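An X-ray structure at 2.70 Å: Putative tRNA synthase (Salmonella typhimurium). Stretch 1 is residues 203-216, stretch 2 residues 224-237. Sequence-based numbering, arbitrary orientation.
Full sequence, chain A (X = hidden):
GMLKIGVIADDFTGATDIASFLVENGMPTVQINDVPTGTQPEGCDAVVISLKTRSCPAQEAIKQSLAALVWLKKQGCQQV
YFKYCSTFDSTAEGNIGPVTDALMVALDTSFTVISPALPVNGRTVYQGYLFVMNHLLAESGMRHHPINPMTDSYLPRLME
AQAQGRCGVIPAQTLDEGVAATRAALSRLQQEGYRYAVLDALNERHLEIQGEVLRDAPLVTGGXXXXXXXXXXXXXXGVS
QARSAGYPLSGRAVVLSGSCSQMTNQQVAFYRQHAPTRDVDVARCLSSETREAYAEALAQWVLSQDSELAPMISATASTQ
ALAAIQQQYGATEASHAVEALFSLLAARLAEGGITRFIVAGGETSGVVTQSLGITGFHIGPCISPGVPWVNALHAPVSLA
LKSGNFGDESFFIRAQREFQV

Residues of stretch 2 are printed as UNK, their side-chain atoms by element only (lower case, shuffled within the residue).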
ATOM      1  N   ASN A 203     -26.664  -1.855 -19.145  1.00 40.56           N
ATOM      2  CA  ASN A 203     -27.314  -2.918 -18.398  1.00 40.54           C
ATOM      3  C   ASN A 203     -27.142  -4.219 -19.138  1.00 41.55           C
ATOM      4  O   ASN A 203     -26.809  -4.241 -20.323  1.00 41.27           O
ATOM      5  CB  ASN A 203     -28.803  -2.617 -18.233  1.00 39.42           C
ATOM      6  CG  ASN A 203     -29.488  -2.416 -19.536  1.00 39.97           C
ATOM      7  OD1 ASN A 203     -29.385  -3.227 -20.441  1.00 45.21           O
ATOM      8  ND2 ASN A 203     -30.209  -1.347 -19.654  1.00 41.29           N
ATOM      9  N   GLU A 204     -27.438  -5.311 -18.458  1.00 42.61           N
ATOM     10  CA  GLU A 204     -27.199  -6.601 -19.046  1.00 43.57           C
ATOM     11  C   GLU A 204     -28.047  -6.892 -20.299  1.00 42.16           C
ATOM     12  O   GLU A 204     -27.600  -7.589 -21.185  1.00 41.12           O
ATOM     13  CB  GLU A 204     -27.202  -7.696 -17.962  1.00 43.68           C
ATOM     14  CG  GLU A 204     -28.482  -8.486 -17.639  1.00 47.61           C
ATOM     15  CD  GLU A 204     -28.156  -9.661 -16.645  1.00 49.47           C
ATOM     16  OE1 GLU A 204     -29.022 -10.569 -16.426  1.00 54.49           O
ATOM     17  OE2 GLU A 204     -26.999  -9.647 -16.096  1.00 56.51           O
ATOM     18  N   ARG A 205     -29.208  -6.283 -20.434  1.00 41.43           N
ATOM     19  CA  ARG A 205     -29.972  -6.485 -21.655  1.00 41.64           C
ATOM     20  C   ARG A 205     -29.217  -6.005 -22.900  1.00 40.04           C
ATOM     21  O   ARG A 205     -29.322  -6.577 -23.981  1.00 39.68           O
ATOM     22  CB  ARG A 205     -31.293  -5.755 -21.547  1.00 41.10           C
ATOM     23  CG  ARG A 205     -32.217  -5.941 -22.707  1.00 42.73           C
ATOM     24  CD  ARG A 205     -33.526  -5.080 -22.496  1.00 48.82           C
ATOM     25  NE  ARG A 205     -33.255  -3.723 -21.923  1.00 56.11           N
ATOM     26  CZ  ARG A 205     -32.964  -2.609 -22.629  1.00 56.35           C
ATOM     27  NH1 ARG A 205     -32.923  -2.618 -23.977  1.00 54.93           N
ATOM     28  NH2 ARG A 205     -32.694  -1.476 -21.969  1.00 56.84           N
ATOM     29  N   HIS A 206     -28.482  -4.921 -22.756  1.00 38.93           N
ATOM     30  CA  HIS A 206     -27.722  -4.395 -23.857  1.00 38.13           C
ATOM     31  C   HIS A 206     -26.657  -5.378 -24.297  1.00 37.56           C
ATOM     32  O   HIS A 206     -26.435  -5.581 -25.501  1.00 37.04           O
ATOM     33  CB  HIS A 206     -27.044  -3.119 -23.422  1.00 38.52           C
ATOM     34  CG  HIS A 206     -27.962  -1.942 -23.362  1.00 38.15           C
ATOM     35  ND1 HIS A 206     -27.724  -0.858 -22.549  1.00 37.23           N
ATOM     36  CD2 HIS A 206     -29.101  -1.667 -24.036  1.00 37.24           C
ATOM     37  CE1 HIS A 206     -28.675   0.035 -22.734  1.00 36.35           C
ATOM     38  NE2 HIS A 206     -29.526  -0.433 -23.628  1.00 34.45           N
ATOM     39  N   LEU A 207     -26.008  -5.995 -23.314  1.00 36.34           N
ATOM     40  CA  LEU A 207     -25.033  -7.024 -23.598  1.00 35.88           C
ATOM     41  C   LEU A 207     -25.644  -8.245 -24.251  1.00 35.98           C
ATOM     42  O   LEU A 207     -25.032  -8.835 -25.157  1.00 37.30           O
ATOM     43  CB  LEU A 207     -24.290  -7.416 -22.346  1.00 35.26           C
ATOM     44  CG  LEU A 207     -23.396  -6.271 -21.828  1.00 33.78           C
ATOM     45  CD1 LEU A 207     -22.791  -6.650 -20.485  1.00 31.01           C
ATOM     46  CD2 LEU A 207     -22.340  -5.925 -22.856  1.00 31.37           C
ATOM     47  N   GLU A 208     -26.852  -8.616 -23.849  1.00 35.53           N
ATOM     48  CA  GLU A 208     -27.528  -9.736 -24.470  1.00 35.48           C
ATOM     49  C   GLU A 208     -27.826  -9.427 -25.922  1.00 35.00           C
ATOM     50  O   GLU A 208     -27.687 -10.288 -26.782  1.00 35.22           O
ATOM     51  CB  GLU A 208     -28.806 -10.076 -23.746  1.00 35.03           C
ATOM     52  CG  GLU A 208     -28.616 -10.644 -22.330  1.00 37.84           C
ATOM     53  CD  GLU A 208     -29.964 -10.972 -21.618  1.00 39.92           C
ATOM     54  OE1 GLU A 208     -30.020 -11.961 -20.847  1.00 44.23           O
ATOM     55  OE2 GLU A 208     -30.981 -10.252 -21.844  1.00 48.92           O
ATOM     56  N   ILE A 209     -28.221  -8.193 -26.210  1.00 34.55           N
ATOM     57  CA  ILE A 209     -28.489  -7.798 -27.594  1.00 34.16           C
ATOM     58  C   ILE A 209     -27.195  -7.849 -28.418  1.00 33.65           C
ATOM     59  O   ILE A 209     -27.189  -8.270 -29.566  1.00 33.28           O
ATOM     60  CB  ILE A 209     -29.120  -6.395 -27.646  1.00 33.89           C
ATOM     61  CG1 ILE A 209     -30.504  -6.440 -26.995  1.00 34.32           C
ATOM     62  CG2 ILE A 209     -29.235  -5.892 -29.081  1.00 33.85           C
ATOM     63  CD1 ILE A 209     -31.039  -5.083 -26.479  1.00 34.62           C
ATOM     64  N   GLN A 210     -26.086  -7.420 -27.828  1.00 33.71           N
ATOM     65  CA  GLN A 210     -24.832  -7.403 -28.567  1.00 33.69           C
ATOM     66  C   GLN A 210     -24.462  -8.837 -28.906  1.00 33.82           C
ATOM     67  O   GLN A 210     -24.106  -9.134 -30.045  1.00 33.48           O
ATOM     68  CB  GLN A 210     -23.715  -6.769 -27.760  1.00 33.70           C
ATOM     69  CG  GLN A 210     -23.776  -5.271 -27.519  1.00 33.40           C
ATOM     70  CD  GLN A 210     -22.659  -4.839 -26.546  1.00 34.20           C
ATOM     71  OE1 GLN A 210     -21.654  -5.537 -26.440  1.00 36.68           O
ATOM     72  NE2 GLN A 210     -22.820  -3.697 -25.857  1.00 31.86           N
ATOM     73  N   GLY A 211     -24.579  -9.709 -27.893  1.00 33.61           N
ATOM     74  CA  GLY A 211     -24.326 -11.130 -28.029  1.00 33.15           C
ATOM     75  C   GLY A 211     -25.125 -11.687 -29.158  1.00 32.99           C
ATOM     76  O   GLY A 211     -24.633 -12.445 -29.966  1.00 34.09           O
ATOM     77  N   GLU A 212     -26.365 -11.284 -29.249  1.00 33.13           N
ATOM     78  CA  GLU A 212     -27.215 -11.794 -30.287  1.00 33.35           C
ATOM     79  C   GLU A 212     -26.817 -11.290 -31.669  1.00 32.55           C
ATOM     80  O   GLU A 212     -26.961 -11.989 -32.650  1.00 31.50           O
ATOM     81  CB  GLU A 212     -28.652 -11.392 -29.999  1.00 33.44           C
ATOM     82  CG  GLU A 212     -29.675 -12.071 -30.927  1.00 34.71           C
ATOM     83  CD  GLU A 212     -31.096 -12.030 -30.357  1.00 37.48           C
ATOM     84  OE1 GLU A 212     -31.220 -11.645 -29.144  1.00 46.08           O
ATOM     85  OE2 GLU A 212     -32.083 -12.378 -31.103  1.00 43.55           O
ATOM     86  N   VAL A 213     -26.350 -10.051 -31.738  1.00 32.22           N
ATOM     87  CA  VAL A 213     -25.958  -9.463 -33.012  1.00 31.92           C
ATOM     88  C   VAL A 213     -24.642 -10.108 -33.477  1.00 32.12           C
ATOM     89  O   VAL A 213     -24.505 -10.418 -34.642  1.00 31.87           O
ATOM     90  CB  VAL A 213     -25.817  -7.930 -32.882  1.00 31.58           C
ATOM     91  CG1 VAL A 213     -25.241  -7.342 -34.127  1.00 28.82           C
ATOM     92  CG2 VAL A 213     -27.166  -7.315 -32.530  1.00 30.83           C
ATOM     93  N   LEU A 214     -23.718 -10.344 -32.539  1.00 32.12           N
ATOM     94  CA  LEU A 214     -22.355 -10.744 -32.848  1.00 32.02           C
ATOM     95  C   LEU A 214     -22.065 -12.223 -32.690  1.00 32.63           C
ATOM     96  O   LEU A 214     -20.938 -12.622 -32.741  1.00 31.79           O
ATOM     97  CB  LEU A 214     -21.413  -9.959 -31.972  1.00 31.50           C
ATOM     98  CG  LEU A 214     -21.473  -8.423 -32.153  1.00 30.89           C
ATOM     99  CD1 LEU A 214     -20.899  -7.775 -30.899  1.00 27.79           C
ATOM    100  CD2 LEU A 214     -20.764  -7.952 -33.441  1.00 21.39           C
ATOM    101  N   ARG A 215     -23.084 -13.056 -32.540  1.00 34.27           N
ATOM    102  CA  ARG A 215     -22.880 -14.504 -32.503  1.00 34.36           C
ATOM    103  C   ARG A 215     -21.831 -15.028 -33.478  1.00 33.55           C
ATOM    104  O   ARG A 215     -21.104 -15.944 -33.167  1.00 32.96           O
ATOM    105  CB  ARG A 215     -24.173 -15.235 -32.836  1.00 34.91           C
ATOM    106  CG  ARG A 215     -24.181 -16.649 -32.271  1.00 36.99           C
ATOM    107  CD  ARG A 215     -25.310 -17.517 -32.816  1.00 39.60           C
ATOM    108  NE  ARG A 215     -25.308 -17.562 -34.270  1.00 43.80           N
ATOM    109  CZ  ARG A 215     -26.402 -17.759 -34.997  1.00 46.96           C
ATOM    110  NH1 ARG A 215     -27.576 -17.984 -34.399  1.00 48.78           N
ATOM    111  NH2 ARG A 215     -26.315 -17.773 -36.327  1.00 46.97           N
ATOM    112  N   ASP A 216     -21.783 -14.491 -34.683  1.00 33.29           N
ATOM    113  CA  ASP A 216     -20.874 -15.028 -35.694  1.00 33.03           C
ATOM    114  C   ASP A 216     -19.776 -14.106 -36.146  1.00 31.70           C
ATOM    115  O   ASP A 216     -19.153 -14.355 -37.156  1.00 31.95           O
ATOM    116  CB  ASP A 216     -21.647 -15.444 -36.897  1.00 33.11           C
ATOM    117  CG  ASP A 216     -22.730 -16.428 -36.575  1.00 39.21           C
ATOM    118  OD1 ASP A 216     -22.656 -17.064 -35.496  1.00 49.63           O
ATOM    119  OD2 ASP A 216     -23.651 -16.614 -37.421  1.00 48.67           O
ATOM    120  N   UNK A 224     -15.438  -8.672 -19.956  1.00 35.46           N
ATOM    121  CA  UNK A 224     -16.219  -9.868 -19.699  1.00 36.28           C
ATOM    122  C   UNK A 224     -17.691  -9.750 -20.032  1.00 37.10           C
ATOM    123  O   UNK A 224     -18.367 -10.767 -20.172  1.00 38.28           O
ATOM    124  c   UNK A 224     -16.124 -10.228 -18.225  1.00 36.36           C
ATOM    125  o   UNK A 224     -14.803 -10.613 -17.877  1.00 37.95           O
ATOM    126  N   UNK A 225     -18.217  -8.535 -20.140  1.00 37.48           N
ATOM    127  CA  UNK A 225     -19.664  -8.367 -20.360  1.00 37.37           C
ATOM    128  C   UNK A 225     -20.220  -8.966 -21.641  1.00 37.62           C
ATOM    129  O   UNK A 225     -21.231  -9.676 -21.633  1.00 37.66           O
ATOM    130  N   UNK A 226     -19.573  -8.673 -22.757  1.00 37.96           N
ATOM    131  CA  UNK A 226     -20.010  -9.212 -24.046  1.00 37.74           C
ATOM    132  C   UNK A 226     -19.942 -10.722 -24.046  1.00 38.01           C
ATOM    133  O   UNK A 226     -20.799 -11.357 -24.644  1.00 38.32           O
ATOM    134  c   UNK A 226     -19.172  -8.639 -25.182  1.00 37.04           C
ATOM    135  c   UNK A 226     -19.520  -9.073 -26.589  1.00 37.90           C
ATOM    136  c   UNK A 226     -18.620  -8.293 -27.603  1.00 37.36           C
ATOM    137  c   UNK A 226     -21.041  -8.995 -26.902  1.00 35.77           C
ATOM    138  N   UNK A 227     -18.933 -11.304 -23.388  1.00 38.31           N
ATOM    139  CA  UNK A 227     -18.817 -12.775 -23.317  1.00 38.41           C
ATOM    140  C   UNK A 227     -20.067 -13.372 -22.699  1.00 38.43           C
ATOM    141  O   UNK A 227     -20.610 -14.377 -23.143  1.00 37.29           O
ATOM    142  c   UNK A 227     -17.589 -13.197 -22.528  1.00 37.63           C
ATOM    143  N   UNK A 228     -20.533 -12.740 -21.648  1.00 40.03           N
ATOM    144  CA  UNK A 228     -21.778 -13.178 -21.032  1.00 40.89           C
ATOM    145  C   UNK A 228     -22.893 -13.200 -22.070  1.00 39.42           C
ATOM    146  O   UNK A 228     -23.653 -14.143 -22.166  1.00 39.10           O
ATOM    147  c   UNK A 228     -22.986 -10.609 -17.229  1.00 45.51           C
ATOM    148  c   UNK A 228     -22.130 -12.266 -19.852  1.00 40.71           C
ATOM    149  c   UNK A 228     -23.449 -12.632 -19.203  1.00 42.48           C
ATOM    150  s   UNK A 228     -24.232 -11.179 -18.441  1.00 50.03           S
ATOM    151  N   UNK A 229     -22.960 -12.160 -22.879  1.00 38.93           N
ATOM    152  CA  UNK A 229     -24.001 -12.057 -23.895  1.00 38.36           C
ATOM    153  C   UNK A 229     -23.860 -13.105 -24.960  1.00 38.26           C
ATOM    154  O   UNK A 229     -24.862 -13.628 -25.427  1.00 39.76           O
ATOM    155  N   UNK A 230     -22.627 -13.414 -25.363  1.00 37.17           N
ATOM    156  CA  UNK A 230     -22.402 -14.449 -26.340  1.00 36.21           C
ATOM    157  C   UNK A 230     -22.736 -15.785 -25.742  1.00 36.00           C
ATOM    158  O   UNK A 230     -23.348 -16.594 -26.412  1.00 36.55           O
ATOM    159  c   UNK A 230     -20.648 -13.199 -27.715  1.00 32.73           C
ATOM    160  c   UNK A 230     -21.269 -13.244 -29.125  1.00 25.02           C
ATOM    161  c   UNK A 230     -20.984 -14.429 -26.878  1.00 34.94           C
ATOM    162  c   UNK A 230     -19.143 -13.015 -27.760  1.00 29.13           C
ATOM    163  N   UNK A 231     -22.419 -16.007 -24.479  1.00 36.32           N
ATOM    164  CA  UNK A 231     -22.708 -17.300 -23.856  1.00 37.12           C
ATOM    165  C   UNK A 231     -24.188 -17.569 -23.853  1.00 37.88           C
ATOM    166  O   UNK A 231     -24.607 -18.662 -24.158  1.00 38.20           O
ATOM    167  c   UNK A 231     -22.186 -17.372 -22.462  1.00 36.29           C
ATOM    168  N   UNK A 232     -24.995 -16.563 -23.562  1.00 39.18           N
ATOM    169  CA  UNK A 232     -26.433 -16.766 -23.508  1.00 40.20           C
ATOM    170  C   UNK A 232     -27.070 -17.022 -24.843  1.00 41.76           C
ATOM    171  O   UNK A 232     -28.182 -17.552 -24.888  1.00 42.54           O
ATOM    172  c   UNK A 232     -27.115 -15.577 -22.876  1.00 40.46           C
ATOM    173  c   UNK A 232     -27.492 -14.389 -20.715  1.00 40.27           C
ATOM    174  c   UNK A 232     -26.653 -15.343 -21.459  1.00 40.44           C
ATOM    175  c   UNK A 232     -27.205 -13.349 -18.509  1.00 42.55           C
ATOM    176  n   UNK A 232     -26.613 -13.385 -17.328  1.00 42.46           N
ATOM    177  n   UNK A 232     -26.954 -14.310 -19.381  1.00 41.37           N
ATOM    178  n   UNK A 232     -28.043 -12.370 -18.794  1.00 43.99           N
ATOM    179  N   UNK A 233     -26.410 -16.652 -25.937  1.00 43.16           N
ATOM    180  CA  UNK A 233     -26.878 -17.107 -27.229  1.00 43.94           C
ATOM    181  C   UNK A 233     -26.743 -18.594 -27.346  1.00 45.22           C
ATOM    182  O   UNK A 233     -27.574 -19.217 -27.968  1.00 45.97           O
ATOM    183  c   UNK A 233     -26.102 -16.492 -28.363  1.00 44.03           C
ATOM    184  o   UNK A 233     -28.412 -16.079 -30.128  1.00 45.47           O
ATOM    185  c   UNK A 233     -28.088 -15.313 -29.214  1.00 44.72           C
ATOM    186  n   UNK A 233     -28.963 -14.539 -28.574  1.00 41.69           N
ATOM    187  c   UNK A 233     -26.664 -15.200 -28.775  1.00 44.83           C
ATOM    188  N   UNK A 234     -25.695 -19.177 -26.782  1.00 46.26           N
ATOM    189  CA  UNK A 234     -25.491 -20.613 -26.937  1.00 47.61           C
ATOM    190  C   UNK A 234     -26.231 -21.338 -25.854  1.00 49.13           C
ATOM    191  O   UNK A 234     -26.512 -22.500 -25.965  1.00 49.08           O
ATOM    192  c   UNK A 234     -23.412 -20.528 -29.399  1.00 45.95           C
ATOM    193  c   UNK A 234     -22.440 -19.592 -31.456  1.00 44.90           C
ATOM    194  c   UNK A 234     -24.128 -21.466 -30.152  1.00 44.68           C
ATOM    195  c   UNK A 234     -24.011 -20.964 -26.928  1.00 46.35           C
ATOM    196  c   UNK A 234     -23.998 -21.441 -31.538  1.00 45.09           C
ATOM    197  c   UNK A 234     -22.581 -19.607 -30.066  1.00 44.34           C
ATOM    198  c   UNK A 234     -23.290 -20.270 -28.010  1.00 45.31           C
ATOM    199  n   UNK A 234     -21.987 -18.837 -29.109  1.00 42.81           N
ATOM    200  c   UNK A 234     -22.424 -19.238 -27.892  1.00 43.99           C
ATOM    201  c   UNK A 234     -23.148 -20.512 -32.173  1.00 45.48           C
ATOM    202  N   UNK A 235     -26.587 -20.628 -24.799  1.00 52.50           N
ATOM    203  CA  UNK A 235     -27.378 -21.236 -23.734  1.00 54.80           C
ATOM    204  C   UNK A 235     -28.778 -21.481 -24.269  1.00 57.24           C
ATOM    205  O   UNK A 235     -29.406 -22.455 -23.873  1.00 58.20           O
ATOM    206  c   UNK A 235     -27.404 -20.334 -22.458  1.00 54.90           C
ATOM    207  N   UNK A 236     -29.215 -20.620 -25.211  1.00 59.74           N
ATOM    208  CA  UNK A 236     -30.599 -20.563 -25.737  1.00 61.15           C
ATOM    209  C   UNK A 236     -31.226 -21.872 -26.196  1.00 62.73           C
ATOM    210  O   UNK A 236     -32.442 -22.008 -26.093  1.00 63.12           O
ATOM    211  c   UNK A 236     -31.463 -15.618 -26.937  1.00 61.52           C
ATOM    212  c   UNK A 236     -30.829 -18.056 -26.367  1.00 61.55           C
ATOM    213  n   UNK A 236     -31.796 -14.700 -28.085  1.00 61.24           N
ATOM    214  c   UNK A 236     -31.659 -17.125 -27.286  1.00 61.69           C
ATOM    215  c   UNK A 236     -30.746 -19.514 -26.869  1.00 61.41           C
ATOM    216  N   UNK A 237     -30.448 -22.832 -26.687  1.00 64.60           N
ATOM    217  CA  UNK A 237     -31.042 -24.162 -27.028  1.00 65.79           C
ATOM    218  C   UNK A 237     -30.798 -25.279 -25.963  1.00 66.83           C
ATOM    219  O   UNK A 237     -31.161 -26.454 -26.189  1.00 67.00           O
ATOM    220  n   UNK A 237     -32.019 -22.553 -31.183  1.00 67.34           N
ATOM    221  c   UNK A 237     -33.016 -23.386 -30.927  1.00 67.52           C
ATOM    222  n   UNK A 237     -32.640 -24.196 -29.952  1.00 67.77           N
ATOM    223  c   UNK A 237     -30.966 -22.837 -30.344  1.00 66.99           C
ATOM    224  c   UNK A 237     -31.350 -23.878 -29.561  1.00 67.05           C
ATOM    225  c   UNK A 237     -30.630 -24.613 -28.462  1.00 66.17           C
TER

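Position 224 carries one carbon and then one oxygen, pointing away from stretch 1: Ser224, its hydroxyl hydrogen-bonded elsewhere in the structure. Position 225 has no side-chain atoms, and its CA lies 3.6 Å from Leu207 CD1; a CB would clash with that methyl, so Gly225 fits the leucine closely. Position 226 has four carbons, forked at the second, set among Leu207, Gln210, Gly211 and Leu214. This is Leu226, a knob in a hole, with CD2 4.0 Å from Leu214 CD1.

Position 227 has one carbon directed away from stretch 1, hence Ala227. At 228 an unbranched chain of two carbons, a sulfur and a carbon identifies Met228; its flexible thioether brings SD to 3.9 Å from Glu204 OE2. Position 229 is bare again. Its CA lies 3.6 Å from Leu207 O, and a CB would come within 2.2 Å of that oxygen, so Gly229 suits the tight packing.

Position 230 shows four carbons forked at the second, one of them 3.6 Å from Gly211 O and 4.3 Å from Leu214 CB. It is Leu230, and that atom is CD2. The single carbon at 231 is out of reach of stretch 1: Ala231. At 232, three carbons, a nitrogen and a carbon bearing two more nitrogens make Arg232. The long chain delivers NH1 to two carboxylates, 3.1 Å from Glu204 OE1 and 2.9 Å from Glu208 OE1, both hydrogen-bonded salt bridges at the guanidinium edge.

Position 233 has three carbons, the last carrying one oxygen and one nitrogen, and packs against Gly211 and Glu212. This is Gln233, whose CG sits 3.6 Å from Gly211 O. Fused five- and six-membered rings with one nitrogen mark 234 as Trp234; Arg215 CD lies 4.2 Å from the centroid of its six-membered ring, an off-centre CH-pi contact. Position 235, one carbon and out of reach, is Ala235. Position 236 has four carbons in a row ending in a nitrogen, which reaches Glu212 OE1 at 3.3 Å. This is Lys236, whose NZ makes a weak hydrogen bond there, part of a salt bridge. Position 237 has one carbon and a five-membered ring with two nitrogens: His237, exposed, poorly ordered and making no contact with stretch 1.

The contact works through close backbone packing. The helix axes approach to 7.2 Å at 62°, and Gly211 meets Gly229, with Gly211 CA 3.6 Å from Gly229 O; a CB on Gly211 would clash with that oxygen. Leucines fill the adjoining space, while the salt bridges of Arg232 and Lys236 tie charged side chains across the more exposed margin.

Stretch 2, residues 224-237: SGLAMGLARQWAKH
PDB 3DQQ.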